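Local coordinates for tail fiber protein (Acinetobacter phage AM24, PDB 5W5P), which probably serves as the phage's trimeric tailspike, recognising and perhaps degrading the capsular polysaccharide of its host Acinetobacter baumannii, at residues 500-505 with 561-566; 463-466 with 471-474; 567-572 with 578-583. All coordinates share one frame; numbering follows the deposited sequence.

Contact 1: residues 500-505 with 561-566; sequences MQMKTA and FKHFTS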
loop_
_atom_site.group_PDB
_atom_site.type_symbol
_atom_site.label_atom_id
_atom_site.label_comp_id
_atom_site.label_asym_id
_atom_site.label_seq_id
_atom_site.Cartn_x
_atom_site.Cartn_y
_atom_site.Cartn_z
HETATM N N MSE A 500 -39.099 -20.796 5.304
HETATM C CA MSE A 500 -40.446 -20.249 5.306
HETATM C C MSE A 500 -40.905 -19.916 6.716
HETATM O O MSE A 500 -40.879 -20.767 7.610
HETATM C CB MSE A 500 -41.431 -21.228 4.665
HETATM C CG MSE A 500 -41.074 -21.666 3.255
HETATM SE SE MSE A 500 -41.858 -23.402 2.798
HETATM C CE MSE A 500 -40.589 -24.546 3.739
ATOM N N GLN A 501 -41.336 -18.674 6.908
ATOM C CA GLN A 501 -41.902 -18.215 8.169
ATOM C C GLN A 501 -43.378 -17.918 7.935
ATOM O O GLN A 501 -43.718 -16.992 7.189
ATOM C CB GLN A 501 -41.155 -16.987 8.686
ATOM C CG GLN A 501 -39.747 -17.303 9.174
ATOM C CD GLN A 501 -38.950 -16.060 9.550
ATOM O OE1 GLN A 501 -38.747 -15.165 8.728
ATOM N NE2 GLN A 501 -38.497 -16.006 10.798
HETATM N N MSE A 502 -44.250 -18.708 8.553
HETATM C CA MSE A 502 -45.686 -18.477 8.434
HETATM C C MSE A 502 -46.101 -17.403 9.426
HETATM O O MSE A 502 -45.875 -17.533 10.631
HETATM C CB MSE A 502 -46.485 -19.765 8.664
HETATM C CG MSE A 502 -45.720 -21.048 8.383
HETATM SE SE MSE A 502 -45.033 -21.200 6.556
HETATM C CE MSE A 502 -43.870 -22.736 6.838
ATOM N N LYS A 503 -46.707 -16.338 8.910
ATOM C CA LYS A 503 -47.020 -15.166 9.707
ATOM C C LYS A 503 -48.484 -14.792 9.543
ATOM O O LYS A 503 -49.127 -15.122 8.542
ATOM C CB LYS A 503 -46.134 -13.973 9.324
ATOM C CG LYS A 503 -44.644 -14.256 9.375
ATOM C CD LYS A 503 -43.850 -13.021 8.983
ATOM C CE LYS A 503 -42.361 -13.285 9.006
ATOM N NZ LYS A 503 -41.609 -12.034 8.739
ATOM N N THR A 504 -49.003 -14.096 10.551
ATOM C CA THR A 504 -50.339 -13.521 10.497
ATOM C C THR A 504 -50.290 -12.228 9.688
ATOM O O THR A 504 -49.272 -11.879 9.085
ATOM C CB THR A 504 -50.871 -13.279 11.905
ATOM O OG1 THR A 504 -50.054 -12.299 12.555
ATOM C CG2 THR A 504 -50.857 -14.564 12.716
ATOM N N ALA A 505 -51.399 -11.488 9.680
ATOM C CA ALA A 505 -51.413 -10.199 8.997
ATOM C C ALA A 505 -50.449 -9.213 9.644
ATOM O O ALA A 505 -49.815 -8.418 8.938
ATOM C CB ALA A 505 -52.830 -9.630 8.977
ATOM N N PHE A 561 -47.113 -23.975 15.039
ATOM C CA PHE A 561 -48.059 -24.911 14.449
ATOM C C PHE A 561 -47.449 -25.614 13.243
ATOM O O PHE A 561 -46.725 -25.003 12.452
ATOM C CB PHE A 561 -49.335 -24.176 14.030
ATOM C CG PHE A 561 -50.432 -25.079 13.525
ATOM C CD1 PHE A 561 -51.158 -25.871 14.404
ATOM C CD2 PHE A 561 -50.753 -25.119 12.175
ATOM C CE1 PHE A 561 -52.170 -26.686 13.945
ATOM C CE2 PHE A 561 -51.770 -25.939 11.712
ATOM C CZ PHE A 561 -52.477 -26.723 12.598
ATOM N N LYS A 562 -47.753 -26.901 13.103
ATOM C CA LYS A 562 -47.329 -27.689 11.946
ATOM C C LYS A 562 -48.255 -27.362 10.777
ATOM O O LYS A 562 -49.399 -27.821 10.727
ATOM C CB LYS A 562 -47.354 -29.178 12.283
ATOM C CG LYS A 562 -47.039 -30.096 11.117
ATOM C CD LYS A 562 -47.228 -31.560 11.494
ATOM C CE LYS A 562 -46.888 -32.465 10.322
ATOM N NZ LYS A 562 -46.982 -33.912 10.652
ATOM N N HIS A 563 -47.761 -26.563 9.825
ATOM C CA HIS A 563 -48.608 -26.084 8.737
ATOM C C HIS A 563 -48.693 -27.073 7.580
ATOM O O HIS A 563 -49.713 -27.110 6.879
ATOM C CB HIS A 563 -48.091 -24.739 8.217
ATOM C CG HIS A 563 -48.424 -23.576 9.100
ATOM N ND1 HIS A 563 -47.866 -23.407 10.349
ATOM C CD2 HIS A 563 -49.259 -22.526 8.916
ATOM C CE1 HIS A 563 -48.343 -22.301 10.895
ATOM N NE2 HIS A 563 -49.190 -21.749 10.047
ATOM N N PHE A 564 -47.648 -27.864 7.357
ATOM C CA PHE A 564 -47.583 -28.777 6.224
ATOM C C PHE A 564 -47.732 -30.220 6.694
ATOM O O PHE A 564 -47.163 -30.611 7.718
ATOM C CB PHE A 564 -46.265 -28.603 5.461
ATOM C CG PHE A 564 -46.161 -27.302 4.708
ATOM C CD1 PHE A 564 -46.721 -27.174 3.446
ATOM C CD2 PHE A 564 -45.496 -26.213 5.257
ATOM C CE1 PHE A 564 -46.629 -25.990 2.745
ATOM C CE2 PHE A 564 -45.394 -25.020 4.557
ATOM C CZ PHE A 564 -45.965 -24.910 3.298
ATOM N N THR A 565 -48.506 -31.006 5.949
ATOM C CA THR A 565 -48.697 -32.430 6.226
ATOM C C THR A 565 -48.214 -33.208 5.005
ATOM O O THR A 565 -48.902 -33.260 3.981
ATOM C CB THR A 565 -50.155 -32.742 6.560
ATOM O OG1 THR A 565 -50.507 -32.106 7.795
ATOM C CG2 THR A 565 -50.370 -34.243 6.692
ATOM N N SER A 566 -47.019 -33.798 5.121
ATOM C CA SER A 566 -46.333 -34.542 4.068
ATOM C C SER A 566 -46.375 -33.788 2.743
ATOM O O SER A 566 -47.067 -34.206 1.808
ATOM C CB SER A 566 -46.943 -35.937 3.917
ATOM O OG SER A 566 -48.256 -35.856 3.406
#
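M502 lays its first two side-chain carbons over one face of the H563 imidazole, in the C-terminal domain where two antiparallel sheets pack face to face. Both M500 and M502 are selenomethionines on strand 492-503, and the loop before strand 569-574 brings H563 and F564 down onto them. The main interaction is CH-pi: CG of M502 stands 3.6 Å from the centroid of the H563 ring, only 5° off its normal, while CB lies 3.6 Å from NE2 of the same ring. F561 CD2 sits over the opposite face, toward the rim, so the imidazole is sandwiched between carbon atoms. Its rotation is also fixed by polar contacts, because ND1 donates to the backbone O of F561 at 2.9 Å and NE2 is hydrogen-bonded to T596 OG1. ND1 approaches that carbonyl from above its plane.

A bend at chi2 of M502 (-59°) turns the rest of the chain off the imidazole and sends its methyl to the next residue of the loop. M500 adds a Met-aromatic contact from an oblique direction, its SE 5.1 Å from the centroid of the F564 ring. F564 also meets Y585 edge-to-face. At the rim of the phenyl, and in its plane, CE of M502 stops 3.6 Å from CE2 of F564.

Contact 2: residues 463-466 with 471-474; sequences STNL and HTVA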
loop_
_atom_site.group_PDB
_atom_site.type_symbol
_atom_site.label_atom_id
_atom_site.label_comp_id
_atom_site.label_asym_id
_atom_site.label_seq_id
_atom_site.Cartn_x
_atom_site.Cartn_y
_atom_site.Cartn_z
ATOM N N SER A 463 -54.060 -15.503 0.532
ATOM C CA SER A 463 -55.197 -15.174 -0.321
ATOM C C SER A 463 -54.859 -15.260 -1.804
ATOM O O SER A 463 -55.769 -15.400 -2.627
ATOM C CB SER A 463 -55.709 -13.772 0.012
ATOM O OG SER A 463 -54.692 -12.802 -0.182
ATOM N N THR A 464 -53.576 -15.189 -2.159
ATOM C CA THR A 464 -53.120 -15.180 -3.543
ATOM C C THR A 464 -52.428 -16.463 -3.973
ATOM O O THR A 464 -52.484 -16.812 -5.151
ATOM C CB THR A 464 -52.141 -14.020 -3.774
ATOM O OG1 THR A 464 -52.623 -12.842 -3.124
ATOM C CG2 THR A 464 -51.963 -13.742 -5.260
ATOM N N ASN A 465 -51.763 -17.161 -3.056
ATOM C CA ASN A 465 -50.888 -18.272 -3.399
ATOM C C ASN A 465 -51.265 -19.536 -2.637
ATOM O O ASN A 465 -50.407 -20.346 -2.282
ATOM C CB ASN A 465 -49.423 -17.917 -3.144
ATOM C CG ASN A 465 -49.029 -16.574 -3.735
ATOM O OD1 ASN A 465 -49.286 -15.526 -3.146
ATOM N ND2 ASN A 465 -48.388 -16.602 -4.898
ATOM N N LEU A 466 -52.555 -19.724 -2.370
ATOM C CA LEU A 466 -53.036 -20.927 -1.694
ATOM C C LEU A 466 -54.268 -21.427 -2.432
ATOM O O LEU A 466 -55.320 -20.782 -2.398
ATOM C CB LEU A 466 -53.355 -20.653 -0.225
ATOM C CG LEU A 466 -53.984 -21.813 0.543
ATOM C CD1 LEU A 466 -53.066 -23.026 0.519
ATOM C CD2 LEU A 466 -54.299 -21.395 1.969
ATOM N N HIS A 471 -49.548 -24.423 -1.590
ATOM C CA HIS A 471 -49.103 -23.075 -1.254
ATOM C C HIS A 471 -47.814 -22.766 -2.009
ATOM O O HIS A 471 -46.838 -23.516 -1.911
ATOM C CB HIS A 471 -48.887 -22.936 0.255
ATOM C CG HIS A 471 -49.070 -21.541 0.762
ATOM N ND1 HIS A 471 -48.331 -20.477 0.293
ATOM C CD2 HIS A 471 -49.912 -21.035 1.695
ATOM C CE1 HIS A 471 -48.711 -19.373 0.914
ATOM N NE2 HIS A 471 -49.669 -19.684 1.769
ATOM N N THR A 472 -47.818 -21.672 -2.766
ATOM C CA THR A 472 -46.608 -21.232 -3.446
ATOM C C THR A 472 -45.608 -20.742 -2.408
ATOM O O THR A 472 -45.953 -19.949 -1.527
ATOM C CB THR A 472 -46.931 -20.117 -4.442
ATOM O OG1 THR A 472 -48.054 -20.491 -5.250
ATOM C CG2 THR A 472 -45.739 -19.833 -5.340
ATOM N N VAL A 473 -44.370 -21.220 -2.494
ATOM C CA VAL A 473 -43.381 -20.940 -1.459
ATOM C C VAL A 473 -42.177 -20.173 -1.978
ATOM O O VAL A 473 -41.403 -19.646 -1.164
ATOM C CB VAL A 473 -42.921 -22.236 -0.759
ATOM C CG1 VAL A 473 -44.018 -22.726 0.160
ATOM C CG2 VAL A 473 -42.498 -23.297 -1.779
ATOM N N ALA A 474 -42.007 -20.056 -3.289
ATOM C CA ALA A 474 -40.810 -19.442 -3.841
ATOM C C ALA A 474 -41.053 -19.151 -5.313
ATOM O O ALA A 474 -41.946 -19.728 -5.941
ATOM C CB ALA A 474 -39.579 -20.338 -3.662
#
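N465 and H471 meet through a carbonyl and a ring: the backbone O of N465 lies 3.3 Å above the plane of the H471 imidazole, displaced toward the rim. The same oxygen accepts the backbone N-H of T472 at 2.9 Å, with an N-H...O angle of 156°, and the CA of H471 approaches it at 3.2 Å in a CA-H...O contact. One carbonyl of the short, weakly bonded helical turn before the strand therefore meets three groups of two strand residues, T472 N by a hydrogen bond and the CA and ring of H471 by close packing.

H471 is turned so that its ring can lie beneath this carbonyl and still use its edge. With CG swung away from the backbone N (chi1 -153°), ND1 reaches forward to the next residue and donates to T472 O at 3.0 Å, the acceptor lying in the ring plane. NE2 is hydrogen-bonded to S462 OG, and Y585 meets the ring edge-to-face, so the imidazole is held at both nitrogens as well as by packing.

The L466 side chain runs at about a right angle to that of H471, and CD1 of L466 approaches CD2 of H471 obliquely, at 3.9 Å. N465 and T472 pack through their CB atoms, 3.6 Å apart, their side chains crossing at a slant; F460 of strand 451-461 touches both.

L466 and H471 form an antiparallel non-hydrogen-bonded pair, with side chains on the same face of the sheet. The arrangement is that of a beta hairpin between strands 466-467 and 470-477, entered from a helical turn. Just beyond it, V473 and A474 both face L580, a classic beta bulge.

Contact 3: residues 567-572 with 578-583; sequences PVLTIE and YLLKLS
E572 and K581 lose the most surface to each other's strands and join in a salt bridge on the face they share with T570 and L579. OE1 of E572 lies 2.7 Å from NZ of K581, which meets it on the anti side and 30° out of the carboxylate plane. The partners are not directly opposed in the register: K581 pairs with T570 and E572 with L579, so the bridge spans the face diagonally. K581 is extended beyond CG, and this length carries its chain past T570, whose OG1 is 3.7 Å from the lysine CB, to the glutamate. CD1 of L579 lies against the carboxylate too, 3.8 Å from OE1 of E572.

Beneath these side chains runs the backbone of a beta hairpin formed by strands 569-574 and 577-582. T570 with K581, and E572 with L579, are its hydrogen-bonded pairs, each joined by two N-H...O bonds; the amide of K581 donates to T570 O at 2.8 Å, nearly in line with the C=O. On the other face, L569, I571, L580 and L582 turn toward the interior of the C-terminal domain, where L580 also touches V517. I571 and L580 lie side by side there, with CG2 of I571 3.8 Å from CG of L580.

S583, third in buried area, works where the regular strand pairing gives out. Its chi1 of 56° sets OG between the backbone N and carbonyl carbon, where OG accepts the V568 N-H at 2.8 Å. The S583 amide returns only a weak bond to V568 O, 3.1 Å long. P567 closes this end, its CB 3.3 Å from S583 O.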
loop_
_atom_site.group_PDB
_atom_site.type_symbol
_atom_site.label_atom_id
_atom_site.label_comp_id
_atom_site.label_asym_id
_atom_site.label_seq_id
_atom_site.Cartn_x
_atom_site.Cartn_y
_atom_site.Cartn_z
ATOM N N PRO A 567 -45.641 -32.685 2.618
ATOM C CA PRO A 567 -45.769 -31.850 1.419
ATOM C C PRO A 567 -45.104 -32.463 0.196
ATOM O O PRO A 567 -44.111 -33.191 0.288
ATOM C CB PRO A 567 -45.073 -30.548 1.826
ATOM C CG PRO A 567 -44.068 -30.976 2.836
ATOM C CD PRO A 567 -44.683 -32.127 3.586
ATOM N N VAL A 568 -45.667 -32.141 -0.964
ATOM C CA VAL A 568 -45.135 -32.542 -2.260
ATOM C C VAL A 568 -44.853 -31.272 -3.052
ATOM O O VAL A 568 -45.661 -30.336 -3.039
ATOM C CB VAL A 568 -46.112 -33.476 -3.005
ATOM C CG1 VAL A 568 -45.929 -33.380 -4.512
ATOM C CG2 VAL A 568 -45.924 -34.905 -2.539
ATOM N N LEU A 569 -43.698 -31.230 -3.713
ATOM C CA LEU A 569 -43.272 -30.049 -4.453
ATOM C C LEU A 569 -43.792 -30.096 -5.885
ATOM O O LEU A 569 -43.647 -31.109 -6.576
ATOM C CB LEU A 569 -41.746 -29.935 -4.455
ATOM C CG LEU A 569 -41.143 -29.034 -5.538
ATOM C CD1 LEU A 569 -41.456 -27.568 -5.268
ATOM C CD2 LEU A 569 -39.639 -29.254 -5.657
ATOM N N THR A 570 -44.392 -28.995 -6.323
ATOM C CA THR A 570 -44.776 -28.806 -7.712
ATOM C C THR A 570 -44.271 -27.446 -8.175
ATOM O O THR A 570 -44.185 -26.502 -7.386
ATOM C CB THR A 570 -46.297 -28.898 -7.895
ATOM O OG1 THR A 570 -46.949 -28.103 -6.895
ATOM C CG2 THR A 570 -46.767 -30.343 -7.772
ATOM N N ILE A 571 -43.923 -27.348 -9.458
ATOM C CA ILE A 571 -43.498 -26.076 -10.030
ATOM C C ILE A 571 -44.360 -25.766 -11.245
ATOM O O ILE A 571 -44.899 -26.665 -11.899
ATOM C CB ILE A 571 -41.995 -26.045 -10.407
ATOM C CG1 ILE A 571 -41.673 -27.073 -11.497
ATOM C CG2 ILE A 571 -41.121 -26.262 -9.179
ATOM C CD1 ILE A 571 -40.213 -27.059 -11.913
ATOM N N GLU A 572 -44.490 -24.472 -11.537
ATOM C CA GLU A 572 -45.284 -23.986 -12.657
ATOM C C GLU A 572 -44.545 -22.835 -13.322
ATOM O O GLU A 572 -44.063 -21.929 -12.636
ATOM C CB GLU A 572 -46.674 -23.531 -12.196
ATOM C CG GLU A 572 -47.440 -22.742 -13.242
ATOM C CD GLU A 572 -48.702 -22.094 -12.694
ATOM O OE1 GLU A 572 -48.830 -21.977 -11.457
ATOM O OE2 GLU A 572 -49.567 -21.704 -13.509
ATOM N N TYR A 578 -40.595 -19.365 -12.500
ATOM C CA TYR A 578 -41.044 -20.662 -12.014
ATOM C C TYR A 578 -41.536 -20.484 -10.587
ATOM O O TYR A 578 -40.802 -19.976 -9.734
ATOM C CB TYR A 578 -39.923 -21.704 -12.082
ATOM C CG TYR A 578 -39.803 -22.357 -13.443
ATOM C CD1 TYR A 578 -39.039 -21.775 -14.445
ATOM C CD2 TYR A 578 -40.464 -23.550 -13.728
ATOM C CE1 TYR A 578 -38.929 -22.359 -15.691
ATOM C CE2 TYR A 578 -40.362 -24.142 -14.977
ATOM C CZ TYR A 578 -39.590 -23.540 -15.952
ATOM O OH TYR A 578 -39.469 -24.110 -17.198
ATOM N N LEU A 579 -42.783 -20.875 -10.341
ATOM C CA LEU A 579 -43.364 -20.835 -9.007
ATOM C C LEU A 579 -43.191 -22.203 -8.360
ATOM O O LEU A 579 -43.701 -23.203 -8.874
ATOM C CB LEU A 579 -44.845 -20.459 -9.067
ATOM C CG LEU A 579 -45.288 -19.325 -9.996
ATOM C CD1 LEU A 579 -46.794 -19.135 -9.901
ATOM C CD2 LEU A 579 -44.567 -18.029 -9.668
ATOM N N LEU A 580 -42.469 -22.249 -7.246
ATOM C CA LEU A 580 -42.320 -23.479 -6.478
ATOM C C LEU A 580 -43.415 -23.539 -5.420
ATOM O O LEU A 580 -43.674 -22.549 -4.728
ATOM C CB LEU A 580 -40.937 -23.549 -5.832
ATOM C CG LEU A 580 -39.757 -23.696 -6.800
ATOM C CD1 LEU A 580 -39.202 -22.331 -7.184
ATOM C CD2 LEU A 580 -38.665 -24.570 -6.204
ATOM N N LYS A 581 -44.071 -24.694 -5.311
ATOM C CA LYS A 581 -45.237 -24.838 -4.452
ATOM C C LYS A 581 -45.159 -26.132 -3.654
ATOM O O LYS A 581 -44.630 -27.143 -4.125
ATOM C CB LYS A 581 -46.540 -24.828 -5.261
ATOM C CG LYS A 581 -46.568 -23.859 -6.427
ATOM C CD LYS A 581 -47.810 -24.087 -7.265
ATOM C CE LYS A 581 -47.933 -23.063 -8.368
ATOM N NZ LYS A 581 -49.248 -23.202 -9.053
ATOM N N LEU A 582 -45.711 -26.091 -2.441
ATOM C CA LEU A 582 -45.801 -27.252 -1.570
ATOM C C LEU A 582 -47.259 -27.540 -1.234
ATOM O O LEU A 582 -48.074 -26.622 -1.089
ATOM C CB LEU A 582 -44.999 -27.046 -0.280
ATOM C CG LEU A 582 -43.486 -26.921 -0.456
ATOM C CD1 LEU A 582 -42.815 -26.542 0.856
ATOM C CD2 LEU A 582 -42.901 -28.213 -1.013
ATOM N N SER A 583 -47.579 -28.824 -1.104
ATOM C CA SER A 583 -48.934 -29.274 -0.828
ATOM C C SER A 583 -49.106 -29.587 0.659
ATOM O O SER A 583 -48.183 -29.445 1.468
ATOM C CB SER A 583 -49.276 -30.492 -1.690
ATOM O OG SER A 583 -48.338 -31.536 -1.490
#

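Contacts 2 and 3 belong to one antiparallel sheet, since strand 470-477 pairs with strand 577-582: V473 N and H471 N probably donate to L580 O and L582 O. Contact 1 starts from the other sheet of the domain and is wholly buried; its chemistry is aromatic, selenium and aliphatic packing, without a hydrogen bond between its segments. The partly buried contacts 2 and 3 instead rest on backbone bonding, contact 3 adding a salt bridge on its outer face. One place where the two sheets meet is SE of M500, which packs on V473 of contact 2 and L582 of contact 3. F564 of the loop touches L582 and S583.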